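Long-range contacts in 3-polyprenyl-4-hydroxybenzoate decarboxylase and related decarboxylases (Pelotomaculum thermopropionicum, PDB 6H6X), which binds prenylated FMN and, as a UbiD-family enzyme, probably catalyses reversible decarboxylation of aromatic acids, including furan-2,5-dicarboxylic acid: residues B[42-46]-B[56-60]; B[129-133]-B[286-290]; B[186-192]-B[238-244]. The protein carries 8 engineered substitutions. All coordinates share one frame. Numbering follows the deposited sequence.

Contact 1 (B[42-46]-B[56-60]); sequences CSLLF and VVTGL
Four backbone hydrogen bonds tie residues 43-46 to residues 56-58 as an antiparallel pair. Phe46 N gives the shortest, 2.8 Å to Val56 O, and Val56 N returns a longer one, 3.3 Å to Phe46 O. Two residues further along the hairpin, Thr58 N lies 3.0 Å from Leu44 O and Leu44 N 3.1 Å from Thr58 O. That last carbonyl takes a second donor: Ser43, with chi1 at t, brings OG to 2.9 Å from Thr58 O. Leu44-Thr58 and Phe46-Val56 are therefore hydrogen-bonded pairs (CA-CA 5.5 and 5.1 Å), and Leu45-Val57 between them is a non-hydrogen-bonded pair (4.4 Å), where Val57 CA makes a CA-H...O contact of 3.3 Å to Leu44 O. The strand axes approach to 4.7 Å at 171°. Beyond Thr58 the chain leaves the extended form at Gly59, whose phi/psi of 75/50 turns it away.

Leu44, Phe46, Val56 and Thr58 share one face. Phe46 (m, chi2 -86°) lays its ring edge against Thr58, CE2 to CG2 4.0 Å, and helix 30-38 covers Phe46 and Val56. On the other face Leu45 (t, p) sets CD1 4.2 Å from Val57 CB; helix 5-14 packs on Val57 and, beyond the strand end, on Leu60.

This beta hairpin is the middle of a four-stranded mixed sheet: the N-terminal region supplies 18-21, 43-46 and 56-58, and 286-287 joins beside 56-58 from the Rift-related region. Thr58 OG1 bonds to Thr288 O, and Glu295 takes the Gly59 and Leu60 amides, so polar links run to the 286-295 region while the packing is largely apolar.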
loop_
_atom_site.group_PDB
_atom_site.type_symbol
_atom_site.label_atom_id
_atom_site.label_comp_id
_atom_site.label_asym_id
_atom_site.label_seq_id
_atom_site.Cartn_x
_atom_site.Cartn_y
_atom_site.Cartn_z
ATOM N N CYS B 42 -5.741 13.852 10.444
ATOM C CA CYS B 42 -6.352 15.088 10.870
ATOM C C CYS B 42 -5.444 16.309 10.835
ATOM O O CYS B 42 -4.235 16.213 10.905
ATOM C CB CYS B 42 -6.912 14.916 12.298
ATOM S SG CYS B 42 -5.582 14.858 13.529
ATOM N N SER B 43 -6.097 17.462 10.765
ATOM C CA SER B 43 -5.469 18.762 10.870
ATOM C C SER B 43 -5.101 18.991 12.312
ATOM O O SER B 43 -5.840 18.565 13.205
ATOM C CB SER B 43 -6.450 19.851 10.433
ATOM O OG SER B 43 -5.844 21.119 10.559
ATOM N N LEU B 44 -3.987 19.681 12.534
ATOM C CA LEU B 44 -3.564 20.041 13.850
ATOM C C LEU B 44 -3.444 21.559 13.995
ATOM O O LEU B 44 -2.787 22.243 13.178
ATOM C CB LEU B 44 -2.212 19.427 14.163
ATOM C CG LEU B 44 -2.072 17.932 14.246
ATOM C CD1 LEU B 44 -0.592 17.603 14.447
ATOM C CD2 LEU B 44 -2.882 17.397 15.397
ATOM N N LEU B 45 -4.041 22.063 15.074
ATOM C CA LEU B 45 -3.957 23.458 15.457
ATOM C C LEU B 45 -3.096 23.572 16.717
ATOM O O LEU B 45 -3.495 23.143 17.784
ATOM C CB LEU B 45 -5.381 23.985 15.676
ATOM C CG LEU B 45 -5.548 25.395 16.230
ATOM C CD1 LEU B 45 -4.827 26.467 15.461
ATOM C CD2 LEU B 45 -7.045 25.704 16.203
ATOM N N PHE B 46 -1.907 24.146 16.580
ATOM C CA PHE B 46 -0.981 24.321 17.667
ATOM C C PHE B 46 -1.235 25.626 18.434
ATOM O O PHE B 46 -0.751 26.714 18.010
ATOM C CB PHE B 46 0.456 24.294 17.158
ATOM C CG PHE B 46 0.853 22.967 16.536
ATOM C CD1 PHE B 46 1.324 21.918 17.323
ATOM C CD2 PHE B 46 0.783 22.774 15.155
ATOM C CE1 PHE B 46 1.703 20.704 16.752
ATOM C CE2 PHE B 46 1.169 21.570 14.582
ATOM C CZ PHE B 46 1.637 20.533 15.376
ATOM N N VAL B 56 -0.542 27.977 15.014
ATOM C CA VAL B 56 -0.140 27.455 13.709
ATOM C C VAL B 56 -1.077 26.335 13.373
ATOM O O VAL B 56 -1.368 25.512 14.229
ATOM C CB VAL B 56 1.293 26.971 13.713
ATOM C CG1 VAL B 56 1.622 26.205 12.427
ATOM C CG2 VAL B 56 2.231 28.162 13.854
ATOM N N VAL B 57 -1.616 26.321 12.147
ATOM C CA VAL B 57 -2.459 25.213 11.719
ATOM C C VAL B 57 -1.734 24.498 10.548
ATOM O O VAL B 57 -1.020 25.114 9.748
ATOM C CB VAL B 57 -3.892 25.676 11.417
ATOM C CG1 VAL B 57 -3.975 26.514 10.146
ATOM C CG2 VAL B 57 -4.841 24.533 11.306
ATOM N N THR B 58 -1.855 23.184 10.506
ATOM C CA THR B 58 -1.301 22.403 9.402
ATOM C C THR B 58 -2.266 21.276 9.029
ATOM O O THR B 58 -3.067 20.869 9.847
ATOM C CB THR B 58 0.119 21.902 9.680
ATOM O OG1 THR B 58 0.703 21.370 8.464
ATOM C CG2 THR B 58 0.130 20.873 10.774
ATOM N N GLY B 59 -2.230 20.863 7.756
ATOM C CA GLY B 59 -2.986 19.709 7.285
ATOM C C GLY B 59 -4.475 20.018 7.143
ATOM O O GLY B 59 -5.301 19.249 7.610
ATOM N N LEU B 60 -4.806 21.112 6.461
ATOM C CA LEU B 60 -6.217 21.542 6.244
ATOM C C LEU B 60 -7.048 20.577 5.473
ATOM O O LEU B 60 -8.263 20.457 5.709
ATOM C CB LEU B 60 -6.300 22.898 5.523
ATOM C CG LEU B 60 -5.621 24.062 6.249
ATOM C CD1 LEU B 60 -5.815 25.324 5.461
ATOM C CD2 LEU B 60 -6.178 24.209 7.648
#

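Contact 2 (B[129-133]-B[286-290]); sequences PYITA and YHTII. With 4LU (1-deoxy-5-O-phosphono-1-(3,3,4,5-tetramethyl-9,11-dioxo-2,3,8,9,10,11-hexahydro-7H-quinolino[1,8-fg]pteridin-12-ium-7-y l)-D-ribitol), chain I.
Thr132 and Ile289 belong to the pocket that holds prenylated FMN, and this contact is where they meet. Thr132 O lies 3.4 Å from C12 of the cofactor, in the gem-dimethyl of the prenyl-derived ring; Ile289 CG2 lies 3.9 Å from C7M, at the flavin's dimethylbenzene end. Thr132, with chi1 at p, points toward the other segment and donates from OG1 to Ile289 O at 2.8 Å; the same OG1 is 3.0 Å from Thr288 OG1. The chain leaves the extended form at Thr132 and Ala133 (phi/psi -117/-7 and -123/26), while 286-290 stays extended. End-to-end directions are 91° apart, and the backbones approach most closely at Ala133 and Thr288 (CA-CA 5.4 Å).

Three ordered waters do much of the joining. One accepts from Thr132 N (3.0 Å), donates to Tyr130 O (2.8 Å), and also bonds Tyr286 OH (2.9 Å) and Thr288 OG1 (2.5 Å). Another links Ala133 N (2.9 Å) to His287 O (2.6 Å), and a third joins Ala133 O (2.6 Å) to His287 ND1 (3.1 Å). Strand 130-139 is part of the antiparallel sheet of the Rift-related, FMN-binding domain; 286-287, from the same region of the sequence, forms an edge (within this chain) of the mixed sheet it shares with strands 18-21, 43-46 and 56-58.

Ala133 CB sits over the face of the His287 ring, a CH-pi contact 4.0 Å from the centroid, and reaches Ile289 CD1 at 3.7 Å. Tyr286 (chi1 t, chi2 -84°) carries its OH to 3.7 Å from Ile131 CG1. Further out, His287 NE2 bonds to Glu295, Thr288 OG1 to His122, and Tyr130 OH to Glu254.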
loop_
_atom_site.group_PDB
_atom_site.type_symbol
_atom_site.label_atom_id
_atom_site.label_comp_id
_atom_site.label_asym_id
_atom_site.label_seq_id
_atom_site.Cartn_x
_atom_site.Cartn_y
_atom_site.Cartn_z
ATOM N N PRO B 129 13.877 29.138 8.733
ATOM C CA PRO B 129 12.422 29.130 8.665
ATOM C C PRO B 129 11.926 29.413 7.243
ATOM O O PRO B 129 12.534 30.206 6.528
ATOM C CB PRO B 129 12.027 30.257 9.592
ATOM C CG PRO B 129 13.228 30.521 10.453
ATOM C CD PRO B 129 14.376 30.273 9.523
ATOM N N TYR B 130 10.868 28.715 6.829
ATOM C CA TYR B 130 10.282 28.895 5.502
ATOM C C TYR B 130 8.806 29.133 5.580
ATOM O O TYR B 130 8.110 28.474 6.345
ATOM C CB TYR B 130 10.502 27.660 4.641
ATOM C CG TYR B 130 11.756 27.713 3.820
ATOM C CD1 TYR B 130 12.960 27.361 4.360
ATOM C CD2 TYR B 130 11.721 28.074 2.487
ATOM C CE1 TYR B 130 14.125 27.390 3.612
ATOM C CE2 TYR B 130 12.863 28.110 1.736
ATOM C CZ TYR B 130 14.073 27.761 2.331
ATOM O OH TYR B 130 15.230 27.764 1.622
ATOM N N ILE B 131 8.341 30.080 4.777
ATOM C CA ILE B 131 6.905 30.305 4.551
ATOM C C ILE B 131 6.548 29.384 3.397
ATOM O O ILE B 131 7.101 29.531 2.323
ATOM C CB ILE B 131 6.624 31.781 4.175
ATOM C CG1 ILE B 131 7.053 32.701 5.335
ATOM C CG2 ILE B 131 5.161 31.993 3.824
ATOM C CD1 ILE B 131 6.913 34.167 5.017
ATOM N N THR B 132 5.646 28.433 3.640
ATOM C CA THR B 132 5.320 27.395 2.665
ATOM C C THR B 132 3.876 27.417 2.179
ATOM O O THR B 132 3.572 26.665 1.287
ATOM C CB THR B 132 5.576 26.004 3.229
ATOM O OG1 THR B 132 4.885 25.877 4.471
ATOM C CG2 THR B 132 7.063 25.829 3.505
ATOM N N ALA B 133 3.011 28.247 2.759
ATOM C CA ALA B 133 1.603 28.237 2.397
ATOM C C ALA B 133 1.035 29.567 1.913
ATOM O O ALA B 133 -0.165 29.808 2.006
ATOM C CB ALA B 133 0.784 27.711 3.548
ATOM N N TYR B 286 -1.675 31.284 11.759
ATOM C CA TYR B 286 -0.663 31.066 10.767
ATOM C C TYR B 286 -0.812 29.615 10.200
ATOM O O TYR B 286 -0.891 28.667 10.969
ATOM C CB TYR B 286 0.708 31.299 11.341
ATOM C CG TYR B 286 1.815 31.139 10.308
ATOM C CD1 TYR B 286 2.336 29.875 9.999
ATOM C CD2 TYR B 286 2.322 32.225 9.602
ATOM C CE1 TYR B 286 3.308 29.720 9.031
ATOM C CE2 TYR B 286 3.312 32.057 8.644
ATOM C CZ TYR B 286 3.779 30.793 8.373
ATOM O OH TYR B 286 4.766 30.623 7.419
ATOM N N HIS B 287 -0.825 29.472 8.877
ATOM C CA HIS B 287 -0.970 28.155 8.214
ATOM C C HIS B 287 0.389 27.761 7.620
ATOM O O HIS B 287 1.057 28.555 6.939
ATOM C CB HIS B 287 -2.024 28.244 7.147
ATOM C CG HIS B 287 -2.157 27.023 6.309
ATOM N ND1 HIS B 287 -2.505 27.088 4.986
ATOM C CD2 HIS B 287 -2.012 25.717 6.598
ATOM C CE1 HIS B 287 -2.623 25.865 4.509
ATOM N NE2 HIS B 287 -2.328 25.017 5.469
ATOM N N THR B 288 0.847 26.550 7.941
ATOM C CA THR B 288 2.014 26.031 7.255
ATOM C C THR B 288 1.670 24.734 6.530
ATOM O O THR B 288 0.769 24.002 6.962
ATOM C CB THR B 288 3.197 25.850 8.204
ATOM O OG1 THR B 288 4.372 25.728 7.405
ATOM C CG2 THR B 288 3.027 24.630 9.143
ATOM N N ILE B 289 2.353 24.497 5.416
ATOM C CA ILE B 289 2.212 23.227 4.700
ATOM C C ILE B 289 3.534 22.517 4.900
ATOM O O ILE B 289 4.590 23.063 4.593
ATOM C CB ILE B 289 1.917 23.459 3.215
ATOM C CG1 ILE B 289 0.451 23.917 3.024
ATOM C CG2 ILE B 289 2.152 22.208 2.409
ATOM C CD1 ILE B 289 0.221 24.574 1.649
ATOM N N ILE B 290 3.482 21.319 5.446
ATOM C CA ILE B 290 4.697 20.535 5.657
ATOM C C ILE B 290 5.060 19.902 4.322
ATOM O O ILE B 290 4.212 19.244 3.709
ATOM C CB ILE B 290 4.455 19.455 6.687
ATOM C CG1 ILE B 290 4.206 20.119 8.054
ATOM C CG2 ILE B 290 5.677 18.564 6.811
ATOM C CD1 ILE B 290 3.544 19.144 9.026
HETATM C C9 4LU I . 3.354 24.514 -4.803
HETATM C C8 4LU I . 2.862 24.137 -3.518
HETATM C C7 4LU I . 3.671 24.120 -2.377
HETATM C C10 4LU I . 6.465 25.879 -6.415
HETATM C C6 4LU I . 5.169 24.275 -2.574
HETATM N N3 4LU I . 8.659 27.600 -6.528
HETATM C C2 4LU I . 7.862 27.425 -7.630
HETATM C C13 4LU I . 6.068 23.706 -0.067
HETATM C C5 4LU I . 6.235 24.320 -1.442
HETATM C C1 4LU I . 7.948 24.648 -3.178
HETATM O O2 4LU I . 8.125 28.059 -8.700
HETATM N N1 4LU I . 6.782 26.590 -7.567
HETATM C C4 4LU I . 8.433 26.952 -5.347
HETATM O O4 4LU I . 9.178 27.154 -4.354
HETATM C C4A 4LU I . 7.262 26.011 -5.253
HETATM N N5 4LU I . 6.922 25.316 -4.045
HETATM C C3 4LU I . 7.635 24.596 -1.870
HETATM C C12 4LU I . 6.026 25.786 -0.966
HETATM C C5A 4LU I . 5.601 24.822 -3.864
HETATM C C7M 4LU I . 3.100 23.699 -1.024
HETATM C C8M 4LU I . 1.390 23.825 -3.469
HETATM C C9A 4LU I . 4.707 24.823 -5.056
HETATM N N10 4LU I . 5.318 25.046 -6.349
HETATM C "C1'" 4LU I . 4.556 24.888 -7.587
HETATM C "C2'" 4LU I . 3.767 26.114 -8.102
HETATM O "O2'" 4LU I . 3.050 26.807 -7.075
HETATM C "C3'" 4LU I . 2.747 25.614 -9.112
HETATM O "O3'" 4LU I . 3.396 24.766 -10.062
HETATM C "C4'" 4LU I . 1.992 26.763 -9.787
HETATM O "O4'" 4LU I . 0.729 26.367 -10.402
HETATM C "C5'" 4LU I . 2.767 27.513 -10.858
HETATM O "O5'" 4LU I . 1.781 28.486 -11.262
HETATM P P 4LU I . 1.858 29.303 -12.666
HETATM O O2P 4LU I . 0.767 30.388 -12.612
HETATM O O3P 4LU I . 3.263 29.972 -12.683
HETATM O O1P 4LU I . 1.582 28.244 -13.734
HETATM O O HOH W 1 5.433 27.893 6.597
HETATM O O HOH W 2 -2.482 29.628 3.228
HETATM O O HOH W 3 2.863 29.566 5.289
#

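Contact 3 (B[186-192]-B[238-244]); sequences IALAIGV and AEIVIEG
Strands 186-190 and 240-244 run antiparallel; their axes approach to 4.6 Å at 164°. Three hydrogen-bonded pairs set the register: Ile186 N to Gly244 O 2.9 Å and Gly244 N to Ile186 O 3.1 Å; Leu188 N to Ile242 O and Ile242 N to Leu188 O, 2.8 Å each; Ile190 N to Ile240 O 2.9 Å and Ile240 N to Ile190 O 3.1 Å. Glu239 N also reaches Ile190 O, at 3.2 Å, in a classic beta bulge where Glu239 (phi/psi -84/-43) and Ile240 stand opposite the single Ile190. Gly191 turns off at phi/psi 91/67; a CB there would clash with Glu239 CG.

Leu188, Ile190 and Ile242 (all m, t) line one face with Ile240; Ile190 CD1 is 4.2 Å from Ile242 CD1. On the other, Ala189 CB meets Val241 CG2 at 4.2 Å. The Glu239 carboxylate leads away from strand 186-190, OE1 to Val285 N and OE2 in a salt bridge with Arg6. Flanked by strands 130-139 and 264-280, the pair belongs to the curled antiparallel sheet of the Rift-related, FMN-binding domain.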
loop_
_atom_site.group_PDB
_atom_site.type_symbol
_atom_site.label_atom_id
_atom_site.label_comp_id
_atom_site.label_asym_id
_atom_site.label_seq_id
_atom_site.Cartn_x
_atom_site.Cartn_y
_atom_site.Cartn_z
ATOM N N ILE B 186 4.378 42.541 -5.474
ATOM C CA ILE B 186 3.662 41.299 -5.175
ATOM C C ILE B 186 2.947 41.403 -3.876
ATOM O O ILE B 186 3.287 42.216 -3.025
ATOM C CB ILE B 186 4.593 40.066 -5.092
ATOM C CG1 ILE B 186 5.515 40.116 -3.872
ATOM C CG2 ILE B 186 5.410 39.910 -6.378
ATOM C CD1 ILE B 186 6.355 38.869 -3.717
ATOM N N ALA B 187 1.973 40.534 -3.708
ATOM C CA ALA B 187 1.424 40.274 -2.402
ATOM C C ALA B 187 1.360 38.776 -2.058
ATOM O O ALA B 187 1.134 37.933 -2.922
ATOM C CB ALA B 187 0.043 40.909 -2.315
ATOM N N LEU B 188 1.565 38.492 -0.789
ATOM C CA LEU B 188 1.564 37.146 -0.274
ATOM C C LEU B 188 0.423 37.014 0.681
ATOM O O LEU B 188 0.343 37.783 1.619
ATOM C CB LEU B 188 2.849 36.898 0.492
ATOM C CG LEU B 188 4.111 37.020 -0.364
ATOM C CD1 LEU B 188 5.292 37.004 0.572
ATOM C CD2 LEU B 188 4.201 35.866 -1.324
ATOM N N ALA B 189 -0.477 36.059 0.461
ATOM C CA ALA B 189 -1.563 35.815 1.432
ATOM C C ALA B 189 -1.508 34.438 2.037
ATOM O O ALA B 189 -1.364 33.480 1.321
ATOM C CB ALA B 189 -2.878 36.011 0.740
ATOM N N ILE B 190 -1.673 34.361 3.347
ATOM C CA ILE B 190 -1.510 33.161 4.145
ATOM C C ILE B 190 -2.769 32.956 4.939
ATOM O O ILE B 190 -3.277 33.873 5.556
ATOM C CB ILE B 190 -0.327 33.293 5.089
ATOM C CG1 ILE B 190 0.985 33.465 4.326
ATOM C CG2 ILE B 190 -0.218 32.054 5.981
ATOM C CD1 ILE B 190 2.149 33.898 5.219
ATOM N N GLY B 191 -3.322 31.754 4.907
ATOM C CA GLY B 191 -4.505 31.470 5.701
ATOM C C GLY B 191 -5.716 31.761 4.867
ATOM O O GLY B 191 -6.501 32.696 5.147
ATOM N N VAL B 192 -5.870 30.947 3.839
ATOM C CA VAL B 192 -7.033 31.028 2.970
ATOM C C VAL B 192 -7.742 29.700 2.906
ATOM O O VAL B 192 -7.282 28.657 3.371
ATOM C CB VAL B 192 -6.649 31.510 1.571
ATOM C CG1 VAL B 192 -6.068 32.904 1.608
ATOM C CG2 VAL B 192 -5.651 30.565 0.880
ATOM N N ALA B 238 -8.326 36.802 4.264
ATOM C CA ALA B 238 -7.088 36.085 4.592
ATOM C C ALA B 238 -6.693 36.346 6.056
ATOM O O ALA B 238 -7.177 37.264 6.638
ATOM C CB ALA B 238 -5.949 36.495 3.661
ATOM N N GLU B 239 -5.808 35.528 6.616
ATOM C CA GLU B 239 -5.337 35.717 7.991
ATOM C C GLU B 239 -4.236 36.710 8.008
ATOM O O GLU B 239 -4.194 37.561 8.862
ATOM C CB GLU B 239 -4.863 34.368 8.603
ATOM C CG GLU B 239 -5.971 33.348 8.810
ATOM C CD GLU B 239 -6.930 33.717 9.981
ATOM O OE1 GLU B 239 -6.459 34.281 10.980
ATOM O OE2 GLU B 239 -8.149 33.421 9.942
ATOM N N ILE B 240 -3.321 36.596 7.044
ATOM C CA ILE B 240 -2.140 37.422 6.992
ATOM C C ILE B 240 -1.807 37.767 5.538
ATOM O O ILE B 240 -1.919 36.898 4.671
ATOM C CB ILE B 240 -0.921 36.652 7.592
ATOM C CG1 ILE B 240 -1.089 36.381 9.095
ATOM C CG2 ILE B 240 0.361 37.422 7.410
ATOM C CD1 ILE B 240 -0.626 35.027 9.562
ATOM N N VAL B 241 -1.356 39.007 5.287
ATOM C CA VAL B 241 -0.866 39.450 3.988
ATOM C C VAL B 241 0.458 40.124 4.172
ATOM O O VAL B 241 0.612 40.966 5.049
ATOM C CB VAL B 241 -1.830 40.423 3.277
ATOM C CG1 VAL B 241 -1.152 41.191 2.142
ATOM C CG2 VAL B 241 -3.059 39.681 2.782
ATOM N N ILE B 242 1.409 39.767 3.326
ATOM C CA ILE B 242 2.717 40.356 3.328
ATOM C C ILE B 242 2.861 40.951 1.956
ATOM O O ILE B 242 2.803 40.253 0.955
ATOM C CB ILE B 242 3.818 39.310 3.643
ATOM C CG1 ILE B 242 3.624 38.755 5.058
ATOM C CG2 ILE B 242 5.197 39.901 3.497
ATOM C CD1 ILE B 242 4.399 37.462 5.258
ATOM N N GLU B 243 3.066 42.264 1.929
ATOM C CA GLU B 243 3.241 43.055 0.710
ATOM C C GLU B 243 4.711 43.302 0.463
ATOM O O GLU B 243 5.471 43.498 1.394
ATOM C CB GLU B 243 2.519 44.390 0.871
ATOM C CG GLU B 243 1.048 44.275 1.296
ATOM C CD GLU B 243 0.328 45.605 1.430
ATOM O OE1 GLU B 243 0.943 46.655 1.100
ATOM O OE2 GLU B 243 -0.866 45.599 1.862
ATOM N N GLY B 244 5.121 43.300 -0.792
ATOM C CA GLY B 244 6.496 43.600 -1.088
ATOM C C GLY B 244 6.835 43.633 -2.542
ATOM O O GLY B 244 5.972 43.798 -3.418
#

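Along the chain, contact 1 closes first; contact 2 then opens at 129 and closes only at 290, and contact 3 falls entirely within that interval. Contacts 1 and 2 have centres about 11 Å apart and share a sheet, since strand 286-287 pairs with 56-58: Val57 N lies 2.7 Å from Tyr286 O. Contacts 2 and 3, about 12 Å apart, meet in the other sheet, where strands 130-139 and 184-190 are neighbours and Ile131 CG2 packs 3.8 Å from Ile190 CD1. Contacts 1 and 3, about 19 Å apart, barely touch. Contact 2 thus joins the mixed sheet, built mostly from the N-terminal region, to the antiparallel sheet right beside the cofactor.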